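Local coordinates for protein putative thiosugar synthase (Amycolatopsis orientalis, PDB 4N6F) that captures a hexose 6-phosphate covalently inside a TIM barrel and, as a putative ThiG-like thiosugar synthase, probably builds 2-thiosugars with sulphur from a carrier protein, at residues 51-56 against 78-83; 107-112 against 137-142; 24-29 against 44-49. All coordinates share one frame; numbering follows the deposited sequence.

Interaction 1: 51-56 against 78-83; sequences FITTVD and FTWIGT. With CA (calcium ion), chain C.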
loop_
_atom_site.group_PDB
_atom_site.type_symbol
_atom_site.label_atom_id
_atom_site.label_comp_id
_atom_site.label_asym_id
_atom_site.label_seq_id
_atom_site.Cartn_x
_atom_site.Cartn_y
_atom_site.Cartn_z
ATOM N N PHE A 51 21.121 8.749 6.573
ATOM C CA PHE A 51 21.542 8.390 7.916
ATOM C C PHE A 51 21.359 9.603 8.806
ATOM O O PHE A 51 22.104 10.566 8.701
ATOM C CB PHE A 51 23.010 7.941 7.893
ATOM C CG PHE A 51 23.578 7.627 9.248
ATOM C CD1 PHE A 51 22.965 6.703 10.076
ATOM C CD2 PHE A 51 24.740 8.254 9.694
ATOM C CE1 PHE A 51 23.486 6.412 11.330
ATOM C CE2 PHE A 51 25.264 7.971 10.952
ATOM C CZ PHE A 51 24.634 7.043 11.770
ATOM N N ILE A 52 20.373 9.563 9.674
ATOM C CA ILE A 52 20.077 10.687 10.515
ATOM C C ILE A 52 20.918 10.554 11.756
ATOM O O ILE A 52 20.761 9.657 12.501
ATOM C CB ILE A 52 18.595 10.770 10.863
ATOM C CG1 ILE A 52 17.767 11.099 9.644
ATOM C CG2 ILE A 52 18.366 11.825 11.907
ATOM C CD1 ILE A 52 16.357 10.652 9.740
ATOM N N THR A 53 21.837 11.473 11.932
ATOM C CA THR A 53 22.881 11.325 12.884
ATOM C C THR A 53 22.959 12.355 13.982
ATOM O O THR A 53 22.716 13.507 13.788
ATOM C CB THR A 53 24.227 11.190 12.196
ATOM O OG1 THR A 53 25.180 10.726 13.139
ATOM C CG2 THR A 53 24.672 12.479 11.655
ATOM N N THR A 54 23.300 11.859 15.152
ATOM C CA THR A 54 23.566 12.629 16.347
ATOM C C THR A 54 25.046 12.583 16.742
ATOM O O THR A 54 25.397 12.834 17.853
ATOM C CB THR A 54 22.690 12.161 17.524
ATOM O OG1 THR A 54 22.858 10.768 17.714
ATOM C CG2 THR A 54 21.250 12.386 17.224
ATOM N N VAL A 55 25.909 12.233 15.827
ATOM C CA VAL A 55 27.270 11.901 16.198
ATOM C C VAL A 55 27.928 13.154 16.747
ATOM O O VAL A 55 27.773 14.253 16.207
ATOM C CB VAL A 55 28.112 11.311 15.045
ATOM C CG1 VAL A 55 28.356 12.329 13.942
ATOM C CG2 VAL A 55 29.447 10.808 15.581
ATOM N N ASP A 56 28.627 12.967 17.857
ATOM C CA ASP A 56 29.304 14.039 18.536
ATOM C C ASP A 56 30.726 13.524 18.768
ATOM O O ASP A 56 30.923 12.610 19.582
ATOM C CB ASP A 56 28.568 14.334 19.841
ATOM C CG ASP A 56 29.223 15.429 20.642
ATOM O OD1 ASP A 56 30.375 15.771 20.330
ATOM O OD2 ASP A 56 28.590 15.953 21.579
ATOM N N PHE A 78 25.371 6.304 2.488
ATOM C CA PHE A 78 24.276 7.106 3.016
ATOM C C PHE A 78 24.619 8.581 2.937
ATOM O O PHE A 78 25.781 8.962 3.077
ATOM C CB PHE A 78 23.997 6.738 4.478
ATOM C CG PHE A 78 23.393 5.375 4.661
ATOM C CD1 PHE A 78 24.147 4.227 4.454
ATOM C CD2 PHE A 78 22.074 5.235 5.057
ATOM C CE1 PHE A 78 23.595 2.968 4.628
ATOM C CE2 PHE A 78 21.517 3.980 5.240
ATOM C CZ PHE A 78 22.279 2.843 5.017
ATOM N N THR A 79 23.604 9.406 2.703
ATOM C CA THR A 79 23.721 10.836 2.964
ATOM C C THR A 79 23.496 11.063 4.452
ATOM O O THR A 79 22.478 10.624 5.007
ATOM C CB THR A 79 22.688 11.640 2.162
ATOM O OG1 THR A 79 22.919 11.437 0.767
ATOM C CG2 THR A 79 22.791 13.128 2.473
ATOM N N TRP A 80 24.434 11.743 5.100
ATOM C CA TRP A 80 24.324 12.026 6.532
ATOM C C TRP A 80 23.609 13.343 6.747
ATOM O O TRP A 80 23.951 14.348 6.130
ATOM C CB TRP A 80 25.713 12.104 7.197
ATOM C CG TRP A 80 26.457 10.797 7.259
ATOM C CD1 TRP A 80 26.448 9.804 6.332
ATOM C CD2 TRP A 80 27.343 10.370 8.298
ATOM N NE1 TRP A 80 27.261 8.768 6.735
ATOM C CE2 TRP A 80 27.823 9.095 7.940
ATOM C CE3 TRP A 80 27.773 10.941 9.498
ATOM C CZ2 TRP A 80 28.721 8.378 8.738
ATOM C CZ3 TRP A 80 28.665 10.231 10.292
ATOM C CH2 TRP A 80 29.126 8.959 9.908
ATOM N N ILE A 81 22.616 13.348 7.625
ATOM C CA ILE A 81 21.938 14.591 7.946
ATOM C C ILE A 81 21.794 14.727 9.455
ATOM O O ILE A 81 21.574 13.748 10.162
ATOM C CB ILE A 81 20.563 14.716 7.227
ATOM C CG1 ILE A 81 19.491 13.805 7.836
ATOM C CG2 ILE A 81 20.717 14.415 5.740
ATOM C CD1 ILE A 81 18.093 14.227 7.439
ATOM N N GLY A 82 21.933 15.949 9.944
ATOM C CA GLY A 82 21.768 16.207 11.362
ATOM C C GLY A 82 20.322 16.389 11.737
ATOM O O GLY A 82 19.432 16.416 10.878
ATOM N N THR A 83 20.090 16.530 13.031
ATOM C CA THR A 83 18.753 16.710 13.556
ATOM C C THR A 83 18.740 17.668 14.756
ATOM O O THR A 83 19.744 17.797 15.468
ATOM C CB THR A 83 18.128 15.358 13.953
ATOM O OG1 THR A 83 16.850 15.586 14.547
ATOM C CG2 THR A 83 19.015 14.612 14.946
HETATM CA CA CA C . 30.576 17.411 22.344
HETATM O O HOH W 1 30.283 18.993 20.545
HETATM O O HOH W 2 32.004 19.190 23.317
#
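Parallel pairing of two adjacent TIM-barrel strands, 50-52 and 79-83, makes this buried contact, the strand-to-strand part of a beta-alpha-beta unit that crosses over through helix 60-70. Three nearly straight backbone hydrogen bonds set the register: Phe51 N to Thr79 O (2.8 Å), Ile81 N to Phe51 O (3.0 Å) and Thr53 N to Ile81 O (2.9 Å). On one face of the sheet Phe51, its CG anti to the backbone N (chi1 176°), turns the edge of its ring onto the indole of Trp80. Phe51 CD2 stands over the centre of the indole, 3.6 Å from Trp80 CD2, in a T-shaped stack with planes at 72°. Val55 CG1 comes up to the edge of the same indole. An alanine in place of Trp80 would remove the surface on which Phe51 rests and the NE1 bond to Leu75 O, and would probably loosen the packing against helix 60-70. On the other face Ile52 CG1 lies alongside Ile81 CG1 at 3.7 Å. Further on, Val55 N donates to Thr53 OG1 (3.2 Å) in an ST turn, and the chain runs on to Asp56, whose OD1 and OD2 both bind calcium at 2.6 Å, with Asp58 and two waters. Leu66 of helix 60-70 packs on Phe51, Val55 and Trp80, while Ile52 and Ile81 both touch Lys110 of strand 108-111.

Interaction 2: 107-112 against 137-142; sequences EILKLD and MELLPF. With F6R (fructose -6-phosphate), chain F.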
loop_
_atom_site.group_PDB
_atom_site.type_symbol
_atom_site.label_atom_id
_atom_site.label_comp_id
_atom_site.label_asym_id
_atom_site.label_seq_id
_atom_site.Cartn_x
_atom_site.Cartn_y
_atom_site.Cartn_z
ATOM N N GLU A 107 25.823 20.194 6.689
ATOM C CA GLU A 107 24.982 21.361 6.400
ATOM C C GLU A 107 23.518 21.009 6.110
ATOM O O GLU A 107 22.693 21.901 5.971
ATOM C CB GLU A 107 25.585 22.173 5.238
ATOM C CG GLU A 107 26.647 23.180 5.693
ATOM C CD GLU A 107 27.571 23.658 4.576
ATOM O OE1 GLU A 107 28.109 22.814 3.821
ATOM O OE2 GLU A 107 27.781 24.887 4.465
ATOM N N ILE A 108 23.187 19.725 6.021
ATOM C CA ILE A 108 21.801 19.316 5.812
ATOM C C ILE A 108 21.177 18.920 7.142
ATOM O O ILE A 108 21.740 18.096 7.878
ATOM C CB ILE A 108 21.694 18.133 4.843
ATOM C CG1 ILE A 108 22.404 18.451 3.532
ATOM C CG2 ILE A 108 20.229 17.789 4.583
ATOM C CD1 ILE A 108 22.660 17.219 2.694
ATOM N N LEU A 109 19.992 19.463 7.411
ATOM C CA LEU A 109 19.404 19.429 8.734
ATOM C C LEU A 109 17.933 19.034 8.765
ATOM O O LEU A 109 17.086 19.650 8.101
ATOM C CB LEU A 109 19.553 20.805 9.386
ATOM C CG LEU A 109 19.101 20.897 10.849
ATOM C CD1 LEU A 109 20.114 20.207 11.762
ATOM C CD2 LEU A 109 18.910 22.348 11.263
ATOM N N LYS A 110 17.642 18.012 9.565
ATOM C CA LYS A 110 16.281 17.651 9.926
ATOM C C LYS A 110 15.899 18.604 11.023
ATOM O O LYS A 110 16.371 18.491 12.146
ATOM C CB LYS A 110 16.241 16.172 10.326
ATOM C CG LYS A 110 14.928 15.683 10.894
ATOM C CD LYS A 110 15.011 14.193 11.207
ATOM C CE LYS A 110 13.709 13.619 11.766
ATOM N NZ LYS A 110 13.599 13.952 13.196
ATOM N N LEU A 111 15.085 19.596 10.685
ATOM C CA LEU A 111 14.772 20.683 11.603
ATOM C C LEU A 111 13.451 20.421 12.283
ATOM O O LEU A 111 12.409 20.303 11.622
ATOM C CB LEU A 111 14.719 22.010 10.851
ATOM C CG LEU A 111 14.289 23.241 11.653
ATOM C CD1 LEU A 111 15.271 23.543 12.775
ATOM C CD2 LEU A 111 14.154 24.430 10.717
ATOM N N ASP A 112 13.504 20.329 13.610
ATOM C CA ASP A 112 12.338 20.092 14.442
ATOM C C ASP A 112 12.300 21.140 15.560
ATOM O O ASP A 112 13.283 21.319 16.294
ATOM C CB ASP A 112 12.407 18.687 15.046
ATOM C CG ASP A 112 12.065 17.601 14.043
ATOM O OD1 ASP A 112 10.921 17.566 13.575
ATOM O OD2 ASP A 112 12.934 16.758 13.730
ATOM N N MET A 137 22.440 26.940 5.602
ATOM C CA MET A 137 22.064 25.565 5.939
ATOM C C MET A 137 20.939 25.073 5.020
ATOM O O MET A 137 20.084 25.849 4.582
ATOM C CB MET A 137 21.640 25.446 7.399
ATOM C CG MET A 137 22.778 25.660 8.380
ATOM S SD MET A 137 22.614 24.657 9.867
ATOM C CE MET A 137 23.296 23.109 9.285
ATOM N N GLU A 138 20.953 23.777 4.738
ATOM C CA GLU A 138 19.926 23.147 3.918
ATOM C C GLU A 138 18.952 22.447 4.850
ATOM O O GLU A 138 19.367 21.647 5.682
ATOM C CB GLU A 138 20.567 22.172 2.938
ATOM C CG GLU A 138 21.426 22.846 1.861
ATOM C CD GLU A 138 20.625 23.428 0.692
ATOM O OE1 GLU A 138 21.247 24.107 -0.154
ATOM O OE2 GLU A 138 19.390 23.203 0.583
ATOM N N LEU A 139 17.658 22.743 4.714
ATOM C CA LEU A 139 16.683 22.409 5.748
ATOM C C LEU A 139 15.545 21.535 5.283
ATOM O O LEU A 139 14.999 21.736 4.202
ATOM C CB LEU A 139 16.085 23.682 6.353
ATOM C CG LEU A 139 17.080 24.690 6.918
ATOM C CD1 LEU A 139 16.313 25.892 7.428
ATOM C CD2 LEU A 139 17.921 24.089 8.036
ATOM N N LEU A 140 15.192 20.577 6.143
ATOM C CA LEU A 140 13.998 19.771 6.027
ATOM C C LEU A 140 13.190 19.952 7.319
ATOM O O LEU A 140 13.336 19.170 8.274
ATOM C CB LEU A 140 14.357 18.299 5.803
ATOM C CG LEU A 140 14.993 17.936 4.451
ATOM C CD1 LEU A 140 16.494 18.137 4.447
ATOM C CD2 LEU A 140 14.695 16.489 4.098
ATOM N N PRO A 141 12.343 21.000 7.357
ATOM C CA PRO A 141 11.502 21.274 8.514
ATOM C C PRO A 141 10.242 20.418 8.578
ATOM O O PRO A 141 9.766 19.928 7.557
ATOM C CB PRO A 141 11.153 22.760 8.361
ATOM C CG PRO A 141 11.332 23.068 6.915
ATOM C CD PRO A 141 12.263 22.064 6.334
ATOM N N PHE A 142 9.721 20.260 9.790
ATOM C CA PHE A 142 8.520 19.479 10.071
ATOM C C PHE A 142 7.426 20.467 10.454
ATOM O O PHE A 142 7.641 21.329 11.318
ATOM C CB PHE A 142 8.822 18.529 11.236
ATOM C CG PHE A 142 7.793 17.447 11.469
ATOM C CD1 PHE A 142 6.985 16.965 10.455
ATOM C CD2 PHE A 142 7.695 16.861 12.718
ATOM C CE1 PHE A 142 6.065 15.954 10.698
ATOM C CE2 PHE A 142 6.774 15.852 12.972
ATOM C CZ PHE A 142 5.958 15.394 11.959
HETATM C C1 F6R F . 12.249 13.736 13.782
HETATM C C2 F6R F . 12.056 12.305 14.198
HETATM C C3 F6R F . 10.856 11.845 14.989
HETATM C C4 F6R F . 9.662 11.757 14.036
HETATM C C5 F6R F . 8.519 10.935 14.637
HETATM C C6 F6R F . 7.607 10.391 13.556
HETATM O O2 F6R F . 12.871 11.450 13.842
HETATM O O3 F6R F . 10.531 12.680 16.106
HETATM O O4 F6R F . 9.181 13.080 13.751
HETATM O O5 F6R F . 9.011 9.835 15.399
HETATM O O6 F6R F . 6.485 9.781 14.184
HETATM P P F6R F . 6.336 8.205 14.372
HETATM O O1P F6R F . 7.266 7.905 15.510
HETATM O O2P F6R F . 6.748 7.562 13.076
HETATM O O3P F6R F . 4.861 8.081 14.631
#
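Strand 108-111 and residues 138-142 of the next strand run side by side in the TIM barrel, their axes 13° from parallel, in a beta-alpha-beta unit joined by helix 122-134. The middle of the contact is tight. Leu109 N donates to Glu138 O and Leu109 O accepts from Leu140 N, both at 2.9 Å and nearly along the C=O axis. Leu109 CD2 meets Leu139 CD2 at 3.8 Å on the face covered by helices 90-104 and 122-134, and on the other face Ile108 CG2 touches Leu140 CD1, also at 3.8 Å. The start of the pair is nearer solvent: Glu107 is exposed, and Glu138 bends at its second torsion and leads its carboxylate away. The packing stays close there, with Glu138 N 2.8 Å from Glu107 O and Met137 CE against that same oxygen. At the far end, where the sugar phosphate binds, the pairing loosens, Phe142 N making only a weak bond to Leu111 O. Asp112 sets its carboxylate at right angles to the Phe142 ring, OD1 lying 3.3 Å from Phe142 CB. Salt bridges from Arg162 and Arg114 hold that oxygen and would probably keep the group ionised, while Asp112 OD2 sits 3.1 Å from C1 of the fructose 6-phosphate. Lys110 extends straight until its last torsion, which bends (-79°) and brings NZ into a covalent bond of 1.5 Å with that same C1.

Interaction 3: 24-29 against 44-49; sequences SRILVG and NAAGAD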
loop_
_atom_site.group_PDB
_atom_site.type_symbol
_atom_site.label_atom_id
_atom_site.label_comp_id
_atom_site.label_asym_id
_atom_site.label_seq_id
_atom_site.Cartn_x
_atom_site.Cartn_y
_atom_site.Cartn_z
ATOM N N SER A 24 15.910 6.690 -1.887
ATOM C CA SER A 24 15.037 5.842 -1.095
ATOM C C SER A 24 13.811 6.618 -0.678
ATOM O O SER A 24 13.918 7.766 -0.271
ATOM C CB SER A 24 15.729 5.344 0.172
ATOM O OG SER A 24 17.001 4.810 -0.140
ATOM N N ARG A 25 12.664 5.956 -0.762
ATOM C CA ARG A 25 11.377 6.553 -0.466
ATOM C C ARG A 25 10.943 6.369 0.988
ATOM O O ARG A 25 9.871 6.829 1.377
ATOM C CB ARG A 25 10.332 5.926 -1.384
ATOM C CG ARG A 25 10.656 6.066 -2.854
ATOM C CD ARG A 25 10.530 7.522 -3.242
ATOM N NE ARG A 25 10.928 7.773 -4.617
ATOM C CZ ARG A 25 10.526 8.821 -5.330
ATOM N NH1 ARG A 25 9.702 9.724 -4.812
ATOM N NH2 ARG A 25 10.946 8.954 -6.577
ATOM N N ILE A 26 11.762 5.674 1.769
ATOM C CA ILE A 26 11.551 5.516 3.198
ATOM C C ILE A 26 12.728 6.162 3.920
ATOM O O ILE A 26 13.883 5.809 3.664
ATOM C CB ILE A 26 11.493 4.030 3.600
ATOM C CG1 ILE A 26 10.315 3.311 2.931
ATOM C CG2 ILE A 26 11.376 3.891 5.102
ATOM C CD1 ILE A 26 8.952 3.834 3.346
ATOM N N LEU A 27 12.433 7.120 4.794
ATOM C CA LEU A 27 13.409 7.630 5.743
ATOM C C LEU A 27 13.095 6.983 7.083
ATOM O O LEU A 27 11.924 6.795 7.421
ATOM C CB LEU A 27 13.324 9.152 5.868
ATOM C CG LEU A 27 13.636 10.016 4.643
ATOM C CD1 LEU A 27 13.314 11.474 4.920
ATOM C CD2 LEU A 27 15.089 9.932 4.274
ATOM N N VAL A 28 14.126 6.636 7.841
ATOM C CA VAL A 28 13.936 6.024 9.148
ATOM C C VAL A 28 14.452 6.950 10.233
ATOM O O VAL A 28 15.634 7.306 10.250
ATOM C CB VAL A 28 14.644 4.667 9.259
ATOM C CG1 VAL A 28 14.347 4.039 10.612
ATOM C CG2 VAL A 28 14.191 3.736 8.148
ATOM N N GLY A 29 13.553 7.332 11.139
ATOM C CA GLY A 29 13.880 8.248 12.215
ATOM C C GLY A 29 14.496 7.451 13.340
ATOM O O GLY A 29 13.807 7.066 14.286
ATOM N N ASN A 44 18.964 -1.427 6.542
ATOM C CA ASN A 44 19.105 -2.388 5.438
ATOM C C ASN A 44 17.761 -2.785 4.847
ATOM O O ASN A 44 17.552 -2.644 3.650
ATOM C CB ASN A 44 19.858 -3.662 5.873
ATOM C CG ASN A 44 21.369 -3.476 5.905
ATOM O OD1 ASN A 44 21.931 -2.685 5.144
ATOM N ND2 ASN A 44 22.037 -4.222 6.779
ATOM N N ALA A 45 16.852 -3.275 5.685
ATOM C CA ALA A 45 15.562 -3.786 5.197
ATOM C C ALA A 45 14.615 -2.699 4.658
ATOM O O ALA A 45 13.819 -2.967 3.769
ATOM C CB ALA A 45 14.866 -4.591 6.278
ATOM N N ALA A 46 14.688 -1.487 5.202
ATOM C CA ALA A 46 13.956 -0.352 4.624
ATOM C C ALA A 46 14.521 0.130 3.269
ATOM O O ALA A 46 13.832 0.833 2.535
ATOM C CB ALA A 46 13.916 0.807 5.609
ATOM N N GLY A 47 15.761 -0.244 2.940
ATOM C CA GLY A 47 16.410 0.214 1.700
ATOM C C GLY A 47 16.778 1.687 1.780
ATOM O O GLY A 47 16.881 2.372 0.761
ATOM N N ALA A 48 16.976 2.162 3.002
ATOM C CA ALA A 48 17.268 3.559 3.289
ATOM C C ALA A 48 18.608 4.038 2.733
ATOM O O ALA A 48 19.569 3.277 2.669
ATOM C CB ALA A 48 17.253 3.768 4.797
ATOM N N ASP A 49 18.671 5.315 2.367
ATOM C CA ASP A 49 19.936 5.947 1.956
ATOM C C ASP A 49 20.236 7.258 2.685
ATOM O O ASP A 49 21.149 7.990 2.301
ATOM C CB ASP A 49 19.968 6.154 0.430
ATOM C CG ASP A 49 18.941 7.182 -0.068
ATOM O OD1 ASP A 49 18.315 7.908 0.743
ATOM O OD2 ASP A 49 18.767 7.264 -1.303
HETATM O O HOH W 3 15.836 8.935 1.299
HETATM O O HOH W 4 16.291 6.927 3.368
HETATM O O HOH W 5 13.340 2.967 0.747
#
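Two first torsions bring the polar groups together: Ser24 OG lies anti to its own carbonyl carbon, beside the backbone N (chi1 -49°), and Asp49 CG takes the crowded position between its N and carbonyl carbon (chi1 67°), which folds the carboxylate back over Ser24. The serine hydroxyl donates to Gly47 O at 2.6 Å, in the carbonyl plane and on a lone pair. Next to it Ser24 N donates to Asp49 OD2 at 3.0 Å, a straight bond (168°) that comes from above the carboxylate plane. Arg23 N bonds the same oxygen, so two successive amides grip OD2 and would probably stabilise its negative charge. Asp49 OD1 turns instead to a water 2.7 Å away, which also contacts Ser24 O. Further along, the two segments are bridged by water: one molecule accepts from Asp49 N at 3.0 Å and sits beside Ile26 O, and another donates to Ala46 O (2.8 Å) while accepting from Ile26 N. Apolar packing closes the contact on the helix side, where the small Ala46 CB fits against two branched side chains, meeting Val28 CG2 at 3.9 Å and Ile26 CG2 at 4.0 Å. Met233 and Ala237 of helix 226-245 pack on Ile26 as well, and Val42 and Leu43 of helix 36-46 pack on Val28. Gly47 takes a positive phi as the chain leaves helix 36-46, and its N bonds back to Asn44 O, one of two bonds into the last turn that, with the positive phi, make a Schellman motif. Here it ends the helix that follows strand 26-28 and turns the chain toward strand 50-52, within the repeating strand-helix-strand course of a TIM barrel.

Along the chain the contacts come in the order interaction 3, interaction 1, interaction 2, each closing before the next opens, and all reach the same parallel barrel sheet. Interactions 1 and 2 have centres about 11 Å apart and adjoin through neighbouring strands 79-83 and 108-111, where Gly82 N and O probably hydrogen-bond to Ile108 O and Lys110 N. Interactions 3 and 1, with centres about 13 Å apart, meet where helix 36-46 leads into strand 50-52, with a probable bond from Thr79 N to Asp49 O. Interactions 2 and 3, with centres about 18 Å apart, do not touch, yet Gly29 and Lys110 contact the sugar phosphate, so distant parts of the barrel share one pocket.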